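Local coordinates for protein probable M18 family aminopeptidase 1 (Thermotoga maritima, PDB 2GLF) that probably removes amino acids from the N-terminal end of peptides as a metal-dependent aminopeptidase of the M18 family, at residues Asp314-Leu317 / Glu318-Val322; Gly151-Pro154 / Glu155-Val158. All blocks are in the same frame, centred on the assembly; numbering follows the deposited sequence.

Overall arrangement
Contacts 1 and 2 lie on opposite sides of the chain's centre, their own centres about 47 Å apart, and share no helix or strand. Both are partly buried and both border another copy of the protein in the twelve-chain assembly, yet neither reaches the manganese sites. Contact 1 marks the end of helix 310-318, just before strand 321-329 of the nine-stranded mixed sheet; contact 2 is a loop leaving strand 145-150 at the edge of the six-stranded antiparallel sheet. Their chemistry follows from that. In contact 1 neutral donors take up carbonyl oxygens at a helix end, whereas in contact 2 a buried carboxylate faces a backbone N-H and a lysine that arches over one loop face.

Contact 1 (Asp314-Leu317 / Glu318-Val322); sequences DEVL and ENTSV
Thr320 has its OG1 beside the backbone N and opposite the carbonyl carbon (chi1 -65°), which turns the hydroxyl back toward the helix and Val316. There OG1 donates to Val316 O at 2.8 Å, arriving from above the carbonyl plane, 42° out of it. The same oxygen takes only a weak bond from Asn319 N, so the hydroxyl is its firmer partner. The last i to i+4 backbone bonds of the helix come just before: Asn319 N to Glu315 O at 2.9 Å, and Glu318 N to Asp314 O.

Asn319 is where the chain leaves helical angles. Its amide lies beside the stem of Glu315, with ND2 3.5 Å from Glu315 CG and its plane 67° from that of the carboxylate; ND2 also makes a weak bond to Lys83 O. On another face of the helix, Asp314 forms salt bridges with Arg298 and Arg291 of a second subunit.

Since Thr320 OG1 also bonds to Leu86 N, its hydroxyl can donate to the helix end and accept from the segment leading into strand 87-92. One buried hydroxyl thus ties the finished helix to the neighbouring part of the central sheet.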
loop_
_atom_site.group_PDB
_atom_site.type_symbol
_atom_site.label_atom_id
_atom_site.label_comp_id
_atom_site.label_asym_id
_atom_site.label_seq_id
_atom_site.Cartn_x
_atom_site.Cartn_y
_atom_site.Cartn_z
ATOM N N ASP A 314 50.927 21.254 -25.318
ATOM C CA ASP A 314 51.102 19.989 -24.625
ATOM C C ASP A 314 51.974 20.197 -23.399
ATOM O O ASP A 314 51.559 19.892 -22.283
ATOM C CB ASP A 314 51.757 18.953 -25.536
ATOM C CG ASP A 314 50.806 18.399 -26.570
ATOM O OD1 ASP A 314 49.610 18.248 -26.243
ATOM O OD2 ASP A 314 51.258 18.095 -27.699
ATOM N N GLU A 315 53.180 20.724 -23.612
ATOM C CA GLU A 315 54.106 20.962 -22.510
ATOM C C GLU A 315 53.490 21.972 -21.560
ATOM O O GLU A 315 53.481 21.762 -20.347
ATOM C CB GLU A 315 55.448 21.495 -23.017
ATOM C CG GLU A 315 56.494 21.641 -21.915
ATOM C CD GLU A 315 57.783 22.297 -22.390
ATOM O OE1 GLU A 315 58.738 22.401 -21.586
ATOM O OE2 GLU A 315 57.845 22.714 -23.567
ATOM N N VAL A 316 52.976 23.067 -22.114
ATOM C CA VAL A 316 52.353 24.098 -21.298
ATOM C C VAL A 316 51.383 23.423 -20.332
ATOM O O VAL A 316 51.555 23.516 -19.115
ATOM C CB VAL A 316 51.589 25.140 -22.166
ATOM C CG1 VAL A 316 50.934 26.186 -21.273
ATOM C CG2 VAL A 316 52.547 25.817 -23.144
ATOM N N LEU A 317 50.381 22.730 -20.869
ATOM C CA LEU A 317 49.399 22.041 -20.032
ATOM C C LEU A 317 50.032 20.910 -19.225
ATOM O O LEU A 317 49.580 20.610 -18.123
ATOM C CB LEU A 317 48.265 21.480 -20.890
ATOM C CG LEU A 317 47.405 22.508 -21.626
ATOM C CD1 LEU A 317 46.665 21.826 -22.779
ATOM C CD2 LEU A 317 46.441 23.170 -20.649
ATOM N N GLU A 318 51.069 20.285 -19.783
ATOM C CA GLU A 318 51.794 19.193 -19.125
ATOM C C GLU A 318 52.264 19.670 -17.748
ATOM O O GLU A 318 52.175 18.953 -16.750
ATOM C CB GLU A 318 53.000 18.800 -19.975
ATOM C CG GLU A 318 53.129 17.316 -20.217
ATOM C CD GLU A 318 53.249 16.534 -18.937
ATOM O OE1 GLU A 318 52.287 16.551 -18.139
ATOM O OE2 GLU A 318 54.311 15.906 -18.730
ATOM N N ASN A 319 52.796 20.885 -17.720
ATOM C CA ASN A 319 53.223 21.508 -16.480
ATOM C C ASN A 319 51.976 22.319 -16.162
ATOM O O ASN A 319 50.954 22.141 -16.826
ATOM C CB ASN A 319 54.422 22.422 -16.725
ATOM C CG ASN A 319 55.564 21.707 -17.431
ATOM O OD1 ASN A 319 56.028 20.655 -16.984
ATOM N ND2 ASN A 319 56.023 22.276 -18.538
ATOM N N THR A 320 52.035 23.207 -15.180
ATOM C CA THR A 320 50.851 23.998 -14.826
ATOM C C THR A 320 50.003 23.280 -13.789
ATOM O O THR A 320 49.357 22.277 -14.070
ATOM C CB THR A 320 49.924 24.295 -16.048
ATOM O OG1 THR A 320 50.613 25.122 -16.994
ATOM C CG2 THR A 320 48.643 24.995 -15.591
ATOM N N SER A 321 50.018 23.813 -12.580
ATOM C CA SER A 321 49.247 23.250 -11.498
ATOM C C SER A 321 47.940 24.022 -11.469
ATOM O O SER A 321 47.939 25.254 -11.520
ATOM C CB SER A 321 50.001 23.428 -10.187
ATOM O OG SER A 321 51.336 22.974 -10.329
ATOM N N VAL A 322 46.826 23.303 -11.416
ATOM C CA VAL A 322 45.523 23.952 -11.380
ATOM C C VAL A 322 44.836 23.718 -10.044
ATOM O O VAL A 322 44.748 22.593 -9.557
ATOM C CB VAL A 322 44.596 23.442 -12.522
ATOM C CG1 VAL A 322 43.223 24.077 -12.406
ATOM C CG2 VAL A 322 45.201 23.769 -13.875
#

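Contact 2 (Gly151-Pro154 / Glu155-Val158); sequences GDKP and EDPV
Lys153 and Asp156 meet on one face of the loop. The lysine CB stands 3.2 Å from Asp156 OD1. CG then heads past Glu155, and CD comes to 3.4 Å from Glu155 OE2, so the aliphatic chain runs obliquely across that carboxylate. Here it bends again: CE swings back to 3.4 Å from Asp156 OD1, and NZ ends 3.5 Å from Asp156 OD2 in a salt bridge, while also hydrogen-bonding to His149 O in the strand before the loop. Bends at chi2, chi3 and chi4 arch the chain back so that the ammonium ends beside OD2, with NZ 5.3 Å from Glu155 OE2.

The aspartate is set for this by its first torsion. At chi1 48° CG sits between the backbone N and the carbonyl carbon, and the carboxylate points into the ring of backbone. OD2 accepts a fairly straight bond (160°) from Gly151 N, modelled very short at 2.5 Å, a length doubtful at 2.8 Å resolution. OD2 thus faces both the backbone N-H at the loop's entrance and the lysine's ammonium.

Gly151 takes a positive phi (104°), which suits glycine, where the chain leaves strand 145-150, and at the neck its CA is 4.3 Å from Val158 CA. On the outside, Asp156 O bonds to Arg234 of a third subunit, and Pro157 packs on Gly237 of the same neighbour. Eight residues without helix or strand, their ends drawn together and the Asp156 carboxylate turned into the middle, make an omega loop, which here leaves an edge strand of the antiparallel sheet and lies at a subunit interface.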
loop_
_atom_site.group_PDB
_atom_site.type_symbol
_atom_site.label_atom_id
_atom_site.label_comp_id
_atom_site.label_asym_id
_atom_site.label_seq_id
_atom_site.Cartn_x
_atom_site.Cartn_y
_atom_site.Cartn_z
ATOM N N GLY A 151 15.449 47.068 -7.997
ATOM C CA GLY A 151 15.444 46.433 -6.688
ATOM C C GLY A 151 16.813 46.648 -6.082
ATOM O O GLY A 151 17.059 46.397 -4.898
ATOM N N ASP A 152 17.702 47.139 -6.941
ATOM C CA ASP A 152 19.096 47.428 -6.629
ATOM C C ASP A 152 19.257 48.468 -5.513
ATOM O O ASP A 152 19.824 48.192 -4.454
ATOM C CB ASP A 152 19.766 47.939 -7.903
ATOM C CG ASP A 152 21.190 47.489 -8.032
ATOM O OD1 ASP A 152 21.826 47.846 -9.047
ATOM O OD2 ASP A 152 21.673 46.776 -7.129
ATOM N N LYS A 153 18.748 49.668 -5.776
ATOM C CA LYS A 153 18.831 50.790 -4.854
ATOM C C LYS A 153 17.583 50.885 -3.993
ATOM O O LYS A 153 16.538 50.350 -4.341
ATOM C CB LYS A 153 19.015 52.074 -5.657
ATOM C CG LYS A 153 20.183 52.017 -6.631
ATOM C CD LYS A 153 19.885 52.765 -7.924
ATOM C CE LYS A 153 18.708 52.143 -8.691
ATOM N NZ LYS A 153 18.915 50.707 -9.068
ATOM N N PRO A 154 17.671 51.585 -2.856
ATOM C CA PRO A 154 16.524 51.731 -1.959
ATOM C C PRO A 154 15.344 52.558 -2.485
ATOM O O PRO A 154 14.231 52.428 -1.987
ATOM C CB PRO A 154 17.152 52.325 -0.705
ATOM C CG PRO A 154 18.273 53.136 -1.251
ATOM C CD PRO A 154 18.867 52.224 -2.288
ATOM N N GLU A 155 15.570 53.405 -3.483
ATOM C CA GLU A 155 14.476 54.206 -4.023
ATOM C C GLU A 155 13.527 53.360 -4.865
ATOM O O GLU A 155 12.308 53.509 -4.768
ATOM C CB GLU A 155 14.999 55.361 -4.882
ATOM C CG GLU A 155 15.805 54.929 -6.093
ATOM C CD GLU A 155 17.295 54.912 -5.822
ATOM O OE1 GLU A 155 17.703 54.481 -4.720
ATOM O OE2 GLU A 155 18.058 55.326 -6.718
ATOM N N ASP A 156 14.080 52.482 -5.698
ATOM C CA ASP A 156 13.250 51.630 -6.543
ATOM C C ASP A 156 12.649 50.456 -5.768
ATOM O O ASP A 156 13.099 50.132 -4.672
ATOM C CB ASP A 156 14.045 51.146 -7.771
ATOM C CG ASP A 156 15.414 50.605 -7.421
ATOM O OD1 ASP A 156 16.127 51.259 -6.638
ATOM O OD2 ASP A 156 15.788 49.537 -7.944
ATOM N N PRO A 157 11.608 49.816 -6.324
ATOM C CA PRO A 157 10.953 48.685 -5.663
ATOM C C PRO A 157 11.683 47.352 -5.784
ATOM O O PRO A 157 12.772 47.269 -6.343
ATOM C CB PRO A 157 9.596 48.644 -6.356
ATOM C CG PRO A 157 9.968 48.967 -7.766
ATOM C CD PRO A 157 10.919 50.143 -7.588
ATOM N N VAL A 158 11.066 46.315 -5.232
ATOM C CA VAL A 158 11.606 44.969 -5.307
ATOM C C VAL A 158 10.459 44.103 -5.813
ATOM O O VAL A 158 9.356 44.602 -6.041
ATOM C CB VAL A 158 12.066 44.445 -3.923
ATOM C CG1 VAL A 158 13.138 45.353 -3.354
ATOM C CG2 VAL A 158 10.882 44.339 -2.985
#